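Local structure of UTP-glucose-1-phosphate uridylyltransferase 2 (Trypanosoma brucei, 3GUE) at residues F128-F134 with I158-R164; N93-L98 with S135-T140. The protein probably catalyses the reversible transfer of a uridylyl group from UTP to glucose 1-phosphate, giving UDP-glucose and diphosphate. Residues are numbered along the deposited sequence.

Contact 1 (F128-F134 with I158-R164); sequences FMLMNSF and IELMQNR. With UPG (uridine-5'-diphosphate-glucose), chain C.
Strands 128-132 and 159-161 run parallel, their axes 4.6 Å apart at closest approach and inclined by 27°. L130 pairs with E159, M131 with L160 and N132 with M161 (CA-CA 5.3, 4.5 and 5.1 Å). L130 bonds I158 and L160, the neighbours of E159, and N132 bonds L160 and Q162, the neighbours of M161: L130 N to I158 O, L160 N to L130 O, N132 N to L160 O and Q162 N to N132 O, each 2.9 Å. Helix 154-158 runs directly into E159; this parallel strand, outermost in a mixed sheet of order 3-2-1-4-6-5-7, is consistent with the Rossmann-like half of a GT-A fold.

M131 and L160 lie on one face, with M131 CG 4.1 Å from L160 CD2. On the other, N132 ND2 donates to E159 OE2 (3.1 Å), while N132 OD1 bonds N83 and E159 OE2 also bonds S137. I158 CD1 meets the F128 ring edge at CD2 (3.8 Å). R164 CD lies over the F134 face, 4.0 Å from its centroid, a CH-pi contact, and one water links F134 N (3.0 Å) to N163 O (2.8 Å).

Q162, with chi1 p and chi2 t, accepts from uracil N3 of UDP-glucose through OE1 (2.7 Å); NE2, also bonded to D193, reaches O4 weakly (3.4 Å). The loop residue just past the strand thus complements uracil: acceptor to N3-H, weak donor to O4.

Contact 2 (N93-L98 with S135-T140); sequences NGPKSL and STSGET. With SO4 (sulfate ion), chain F.
This is a loop-to-helix contact: segment 93-98, the end of the glycine-rich nucleotide-binding loop of the UDPGP family, which follows strand 77-83 and includes the UDP-glucose-binding G84 and G85, lies against the N-terminal end of helix 137-143. Direct contacts are van der Waals, burying 306 Å² over both sides; a water links S135 OG (2.9 Å) and, weakly, N93 OD1 (3.2 Å). The nearest CA pair is P95-T136, 5.0 Å apart. G94 is extended (phi/psi 166/-165), and P95 (-71/116) leads into the 3-10 segment 96-98, where L98 N bonds P95 O (3.2 Å).

P95 is the centre: its CB lies 3.8 Å from T136 CB and its CG 4.0 Å from E139 CB. The first helical turn is held by T140 N to T136 O (3.1 Å), and T140 OG1 donates to the same oxygen (2.7 Å). T136 OG1 and T140 OG1 also bond N83, a UDP-glucose-binding residue. N93 N gives a weak hydrogen bond to sulfate O1 (3.4 Å). At the outer end, L98 CD1 approaches E139 OE2 to 3.4 Å.

Overall arrangement
The two contacts share a chain path: strand 128-132 of contact 1 leads through F134 into helix 137-143 of contact 2, and their centres lie 11 Å apart. Contact 1 is a buried contact, with 9 of 13 touching residues buried, and rests on regular backbone hydrogen bonds; contact 2 is partly buried, smaller in area (306 against 782 Å²), and relies on van der Waals contact, centred on P95, with one bridging water at its edge. They meet directly where E159 OE2 lies 2.5 Å from S137 OG, probably a hydrogen bond, and where N132 CB packs 3.9 Å from S137 CA. N83 ties both together, bonding N132 in one and T136 and T140 in the other.

Contact 1 (F128-F134 with I158-R164)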
loop_
_atom_site.group_PDB
_atom_site.type_symbol
_atom_site.label_atom_id
_atom_site.label_comp_id
_atom_site.label_asym_id
_atom_site.label_seq_id
_atom_site.Cartn_x
_atom_site.Cartn_y
_atom_site.Cartn_z
ATOM N N PHE A 128 -1.923 18.695 3.746
ATOM C CA PHE A 128 -1.283 17.515 3.179
ATOM C C PHE A 128 -0.197 16.997 4.099
ATOM O O PHE A 128 0.595 17.784 4.619
ATOM C CB PHE A 128 -0.646 17.846 1.832
ATOM C CG PHE A 128 0.117 16.686 1.198
ATOM C CD1 PHE A 128 -0.561 15.623 0.587
ATOM C CD2 PHE A 128 1.513 16.682 1.180
ATOM C CE1 PHE A 128 0.148 14.562 -0.005
ATOM C CE2 PHE A 128 2.244 15.610 0.560
ATOM C CZ PHE A 128 1.562 14.571 -0.025
ATOM N N MET A 129 -0.137 15.671 4.234
ATOM C CA MET A 129 0.782 15.002 5.150
ATOM C C MET A 129 1.300 13.736 4.480
ATOM O O MET A 129 0.659 13.183 3.594
ATOM C CB MET A 129 0.075 14.644 6.468
ATOM C CG MET A 129 -0.203 15.822 7.415
ATOM S SD MET A 129 -0.837 15.351 9.059
ATOM C CE MET A 129 -2.447 14.750 8.614
ATOM N N LEU A 130 2.470 13.308 4.908
ATOM C CA LEU A 130 3.088 12.087 4.434
ATOM C C LEU A 130 3.469 11.350 5.720
ATOM O O LEU A 130 4.129 11.900 6.615
ATOM C CB LEU A 130 4.327 12.420 3.573
ATOM C CG LEU A 130 4.212 12.902 2.115
ATOM C CD1 LEU A 130 5.448 13.711 1.791
ATOM C CD2 LEU A 130 4.095 11.735 1.100
ATOM N N MET A 131 2.986 10.124 5.846
ATOM C CA MET A 131 3.375 9.306 6.967
ATOM C C MET A 131 4.679 8.606 6.630
ATOM O O MET A 131 4.723 7.684 5.788
ATOM C CB MET A 131 2.297 8.299 7.335
ATOM C CG MET A 131 2.585 7.568 8.655
ATOM S SD MET A 131 1.195 6.621 9.256
ATOM C CE MET A 131 1.392 5.045 8.377
ATOM N N ASN A 132 5.725 9.028 7.335
ATOM C CA ASN A 132 7.068 8.499 7.134
ATOM C C ASN A 132 7.474 7.591 8.284
ATOM O O ASN A 132 6.875 7.645 9.330
ATOM C CB ASN A 132 8.060 9.648 6.900
ATOM C CG ASN A 132 7.665 10.543 5.691
ATOM O OD1 ASN A 132 7.051 10.080 4.754
ATOM N ND2 ASN A 132 8.008 11.810 5.743
ATOM N N SER A 133 8.428 6.695 8.046
ATOM C CA SER A 133 9.043 5.876 9.088
ATOM C C SER A 133 10.519 6.281 9.242
ATOM O O SER A 133 11.012 7.143 8.495
ATOM C CB SER A 133 8.973 4.405 8.679
ATOM O OG SER A 133 9.772 4.195 7.513
ATOM N N PHE A 134 11.222 5.642 10.188
ATOM C CA PHE A 134 12.655 5.872 10.385
ATOM C C PHE A 134 13.451 5.663 9.074
ATOM O O PHE A 134 14.465 6.330 8.853
ATOM C CB PHE A 134 13.219 5.008 11.555
ATOM C CG PHE A 134 13.231 3.503 11.283
ATOM C CD1 PHE A 134 14.418 2.844 10.937
ATOM C CD2 PHE A 134 12.060 2.741 11.395
ATOM C CE1 PHE A 134 14.427 1.461 10.673
ATOM C CE2 PHE A 134 12.063 1.355 11.143
ATOM C CZ PHE A 134 13.245 0.722 10.781
ATOM N N ILE A 158 3.905 18.802 7.248
ATOM C CA ILE A 158 3.814 17.692 6.311
ATOM C C ILE A 158 4.070 16.327 6.964
ATOM O O ILE A 158 3.285 15.396 6.789
ATOM C CB ILE A 158 4.789 17.904 5.097
ATOM C CG1 ILE A 158 4.508 19.244 4.374
ATOM C CG2 ILE A 158 4.818 16.706 4.165
ATOM C CD1 ILE A 158 3.482 19.166 3.237
ATOM N N GLU A 159 5.142 16.207 7.746
ATOM C CA GLU A 159 5.514 14.896 8.229
ATOM C C GLU A 159 4.618 14.397 9.345
ATOM O O GLU A 159 4.297 15.150 10.275
ATOM C CB GLU A 159 6.977 14.832 8.684
ATOM C CG GLU A 159 7.442 13.386 8.872
ATOM C CD GLU A 159 8.954 13.271 9.063
ATOM O OE1 GLU A 159 9.485 13.895 9.983
ATOM O OE2 GLU A 159 9.589 12.527 8.296
ATOM N N LEU A 160 4.255 13.121 9.236
ATOM C CA LEU A 160 3.662 12.357 10.335
ATOM C C LEU A 160 4.586 11.172 10.541
ATOM O O LEU A 160 4.601 10.238 9.736
ATOM C CB LEU A 160 2.229 11.905 9.996
ATOM C CG LEU A 160 1.403 11.243 11.114
ATOM C CD1 LEU A 160 0.855 12.237 12.158
ATOM C CD2 LEU A 160 0.296 10.448 10.527
ATOM N N MET A 161 5.387 11.220 11.598
ATOM C CA MET A 161 6.340 10.159 11.863
ATOM C C MET A 161 5.642 9.026 12.604
ATOM O O MET A 161 5.082 9.216 13.674
ATOM C CB MET A 161 7.565 10.663 12.671
ATOM C CG MET A 161 8.660 9.583 12.820
ATOM S SD MET A 161 9.605 9.327 11.290
ATOM C CE MET A 161 10.497 10.851 11.187
ATOM N N GLN A 162 5.658 7.851 12.003
ATOM C CA GLN A 162 5.063 6.708 12.633
ATOM C C GLN A 162 6.067 6.075 13.600
ATOM O O GLN A 162 7.187 6.565 13.789
ATOM C CB GLN A 162 4.525 5.714 11.589
ATOM C CG GLN A 162 5.575 4.923 10.798
ATOM C CD GLN A 162 4.911 3.867 9.925
ATOM O OE1 GLN A 162 5.017 3.900 8.700
ATOM N NE2 GLN A 162 4.172 2.972 10.550
ATOM N N ASN A 163 5.628 5.016 14.248
ATOM C CA ASN A 163 6.428 4.282 15.191
ATOM C C ASN A 163 7.302 3.247 14.490
ATOM O O ASN A 163 7.234 3.072 13.268
ATOM C CB ASN A 163 5.494 3.584 16.176
ATOM C CG ASN A 163 4.543 4.555 16.865
ATOM O OD1 ASN A 163 3.322 4.356 16.871
ATOM N ND2 ASN A 163 5.100 5.605 17.452
ATOM N N ARG A 164 8.176 2.640 15.281
ATOM C CA ARG A 164 8.932 1.443 14.900
ATOM C C ARG A 164 8.918 0.416 16.017
ATOM O O ARG A 164 8.808 0.761 17.210
ATOM C CB ARG A 164 10.362 1.748 14.471
ATOM C CG ARG A 164 11.183 2.596 15.421
ATOM C CD ARG A 164 12.614 2.655 14.891
ATOM N NE ARG A 164 13.584 3.051 15.914
ATOM C CZ ARG A 164 14.902 3.062 15.711
ATOM N NH1 ARG A 164 15.397 2.714 14.524
ATOM N NH2 ARG A 164 15.728 3.434 16.683
HETATM N N1 UPG C . 3.363 1.750 4.686
HETATM C C2 UPG C . 3.526 2.641 5.766
HETATM N N3 UPG C . 3.870 2.096 6.990
HETATM C C4 UPG C . 4.052 0.749 7.192
HETATM C C5 UPG C . 3.872 -0.145 6.129
HETATM C C6 UPG C . 3.524 0.341 4.873
HETATM O O2 UPG C . 3.411 3.874 5.688
HETATM O O4 UPG C . 4.375 0.378 8.329
HETATM C C1C UPG C . 2.985 2.286 3.338
HETATM C C2C UPG C . 3.747 1.839 2.087
HETATM O O2C UPG C . 4.963 2.585 1.935
HETATM C C3C UPG C . 2.734 2.225 1.012
HETATM C C4C UPG C . 1.410 1.866 1.667
HETATM O O4C UPG C . 1.637 1.842 3.102
HETATM O O3C UPG C . 2.769 3.639 0.828
HETATM C C5C UPG C . 0.922 0.442 1.244
HETATM O O5C UPG C . 1.728 -0.601 1.725
HETATM P PA UPG C . 2.079 -1.875 0.799
HETATM O O1A UPG C . 2.503 -1.293 -0.506
HETATM O O2A UPG C . 2.961 -2.824 1.488
HETATM O O3A UPG C . 0.592 -2.542 0.575
HETATM P PB UPG C . -0.135 -3.669 1.497
HETATM O O1B UPG C . -0.116 -3.200 2.893
HETATM O O2B UPG C . 0.365 -5.040 1.167
HETATM O O3B UPG C . -1.599 -3.605 0.841
HETATM C "C1'" UPG C . -2.388 -2.368 0.983
HETATM C "C2'" UPG C . -3.683 -2.693 1.713
HETATM C "C3'" UPG C . -4.406 -3.769 0.912
HETATM C "C4'" UPG C . -4.714 -3.222 -0.491
HETATM C "C5'" UPG C . -3.406 -2.775 -1.193
HETATM C "C6'" UPG C . -3.716 -1.958 -2.420
HETATM O "O2'" UPG C . -3.425 -3.179 3.043
HETATM O "O3'" UPG C . -5.568 -4.170 1.617
HETATM O "O4'" UPG C . -5.372 -4.204 -1.277
HETATM O "O5'" UPG C . -2.599 -1.896 -0.362
HETATM O "O6'" UPG C . -2.550 -1.884 -3.242
HETATM O O HOH W 1 9.415 4.366 12.172
#

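Contact 2 (N93-L98 with S135-T140)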
loop_
_atom_site.group_PDB
_atom_site.type_symbol
_atom_site.label_atom_id
_atom_site.label_comp_id
_atom_site.label_asym_id
_atom_site.label_seq_id
_atom_site.Cartn_x
_atom_site.Cartn_y
_atom_site.Cartn_z
ATOM N N ASN A 93 15.769 -0.591 0.459
ATOM C CA ASN A 93 15.914 -0.320 1.892
ATOM C C ASN A 93 15.503 1.103 2.266
ATOM O O ASN A 93 16.235 1.846 2.926
ATOM C CB ASN A 93 17.311 -0.689 2.404
ATOM C CG ASN A 93 17.353 -0.824 3.930
ATOM O OD1 ASN A 93 16.407 -1.333 4.547
ATOM N ND2 ASN A 93 18.444 -0.351 4.545
ATOM N N GLY A 94 14.312 1.475 1.818
ATOM C CA GLY A 94 13.881 2.862 1.915
ATOM C C GLY A 94 12.663 3.115 1.058
ATOM O O GLY A 94 12.022 2.168 0.625
ATOM N N PRO A 95 12.349 4.401 0.817
ATOM C CA PRO A 95 11.074 4.786 0.223
ATOM C C PRO A 95 10.906 4.425 -1.261
ATOM O O PRO A 95 11.609 4.962 -2.124
ATOM C CB PRO A 95 11.016 6.305 0.462
ATOM C CG PRO A 95 12.441 6.743 0.583
ATOM C CD PRO A 95 13.213 5.565 1.110
ATOM N N LYS A 96 9.942 3.535 -1.541
ATOM C CA LYS A 96 9.543 3.209 -2.922
ATOM C C LYS A 96 9.024 4.435 -3.685
ATOM O O LYS A 96 9.085 4.463 -4.883
ATOM C CB LYS A 96 8.480 2.107 -2.922
ATOM C CG LYS A 96 8.046 1.621 -4.293
ATOM C CD LYS A 96 6.784 0.787 -4.162
ATOM C CE LYS A 96 7.103 -0.582 -3.561
ATOM N NZ LYS A 96 5.901 -1.245 -2.959
ATOM N N SER A 97 8.542 5.449 -2.983
ATOM C CA SER A 97 8.052 6.670 -3.635
ATOM C C SER A 97 9.146 7.446 -4.409
ATOM O O SER A 97 8.827 8.251 -5.276
ATOM C CB SER A 97 7.327 7.600 -2.618
ATOM O OG SER A 97 8.235 8.184 -1.670
ATOM N N LEU A 98 10.419 7.216 -4.066
ATOM C CA LEU A 98 11.548 7.869 -4.725
ATOM C C LEU A 98 11.953 7.098 -5.984
ATOM O O LEU A 98 12.915 7.454 -6.682
ATOM C CB LEU A 98 12.713 8.034 -3.743
ATOM C CG LEU A 98 12.369 8.939 -2.544
ATOM C CD1 LEU A 98 13.598 9.168 -1.679
ATOM C CD2 LEU A 98 11.760 10.256 -2.999
ATOM N N SER A 135 12.959 4.764 8.218
ATOM C CA SER A 135 13.632 4.343 6.978
ATOM C C SER A 135 13.386 5.270 5.771
ATOM O O SER A 135 14.140 5.252 4.792
ATOM C CB SER A 135 13.163 2.939 6.590
ATOM O OG SER A 135 13.615 1.944 7.497
ATOM N N THR A 136 12.333 6.073 5.850
ATOM C CA THR A 136 11.922 6.879 4.714
ATOM C C THR A 136 11.995 8.391 4.946
ATOM O O THR A 136 12.047 9.153 3.979
ATOM C CB THR A 136 10.486 6.530 4.224
ATOM O OG1 THR A 136 9.533 7.018 5.154
ATOM C CG2 THR A 136 10.281 5.049 4.021
ATOM N N SER A 137 12.012 8.825 6.204
ATOM C CA SER A 137 11.906 10.245 6.541
ATOM C C SER A 137 12.980 11.163 5.938
ATOM O O SER A 137 12.648 12.173 5.296
ATOM C CB SER A 137 11.893 10.418 8.063
ATOM O OG SER A 137 11.964 11.802 8.400
ATOM N N GLY A 138 14.256 10.825 6.178
ATOM C CA GLY A 138 15.410 11.620 5.716
ATOM C C GLY A 138 15.543 11.778 4.203
ATOM O O GLY A 138 15.775 12.891 3.694
ATOM N N GLU A 139 15.470 10.656 3.487
ATOM C CA GLU A 139 15.470 10.652 2.020
ATOM C C GLU A 139 14.307 11.421 1.399
ATOM O O GLU A 139 14.483 12.099 0.375
ATOM C CB GLU A 139 15.449 9.213 1.476
ATOM C CG GLU A 139 16.806 8.570 1.423
ATOM C CD GLU A 139 16.857 7.449 0.435
ATOM O OE1 GLU A 139 17.277 6.339 0.835
ATOM O OE2 GLU A 139 16.485 7.665 -0.747
ATOM N N THR A 140 13.120 11.261 1.988
ATOM C CA THR A 140 11.923 11.980 1.577
ATOM C C THR A 140 12.082 13.480 1.801
ATOM O O THR A 140 11.801 14.290 0.896
ATOM C CB THR A 140 10.625 11.478 2.329
ATOM O OG1 THR A 140 10.407 10.103 2.045
ATOM C CG2 THR A 140 9.412 12.217 1.876
HETATM S S SO4 F . 15.527 2.765 -1.931
HETATM O O1 SO4 F . 16.599 1.763 -1.865
HETATM O O2 SO4 F . 15.257 3.174 -3.323
HETATM O O3 SO4 F . 14.279 2.203 -1.436
HETATM O O4 SO4 F . 15.885 3.934 -1.121
HETATM O O HOH W 2 16.230 1.218 6.495
#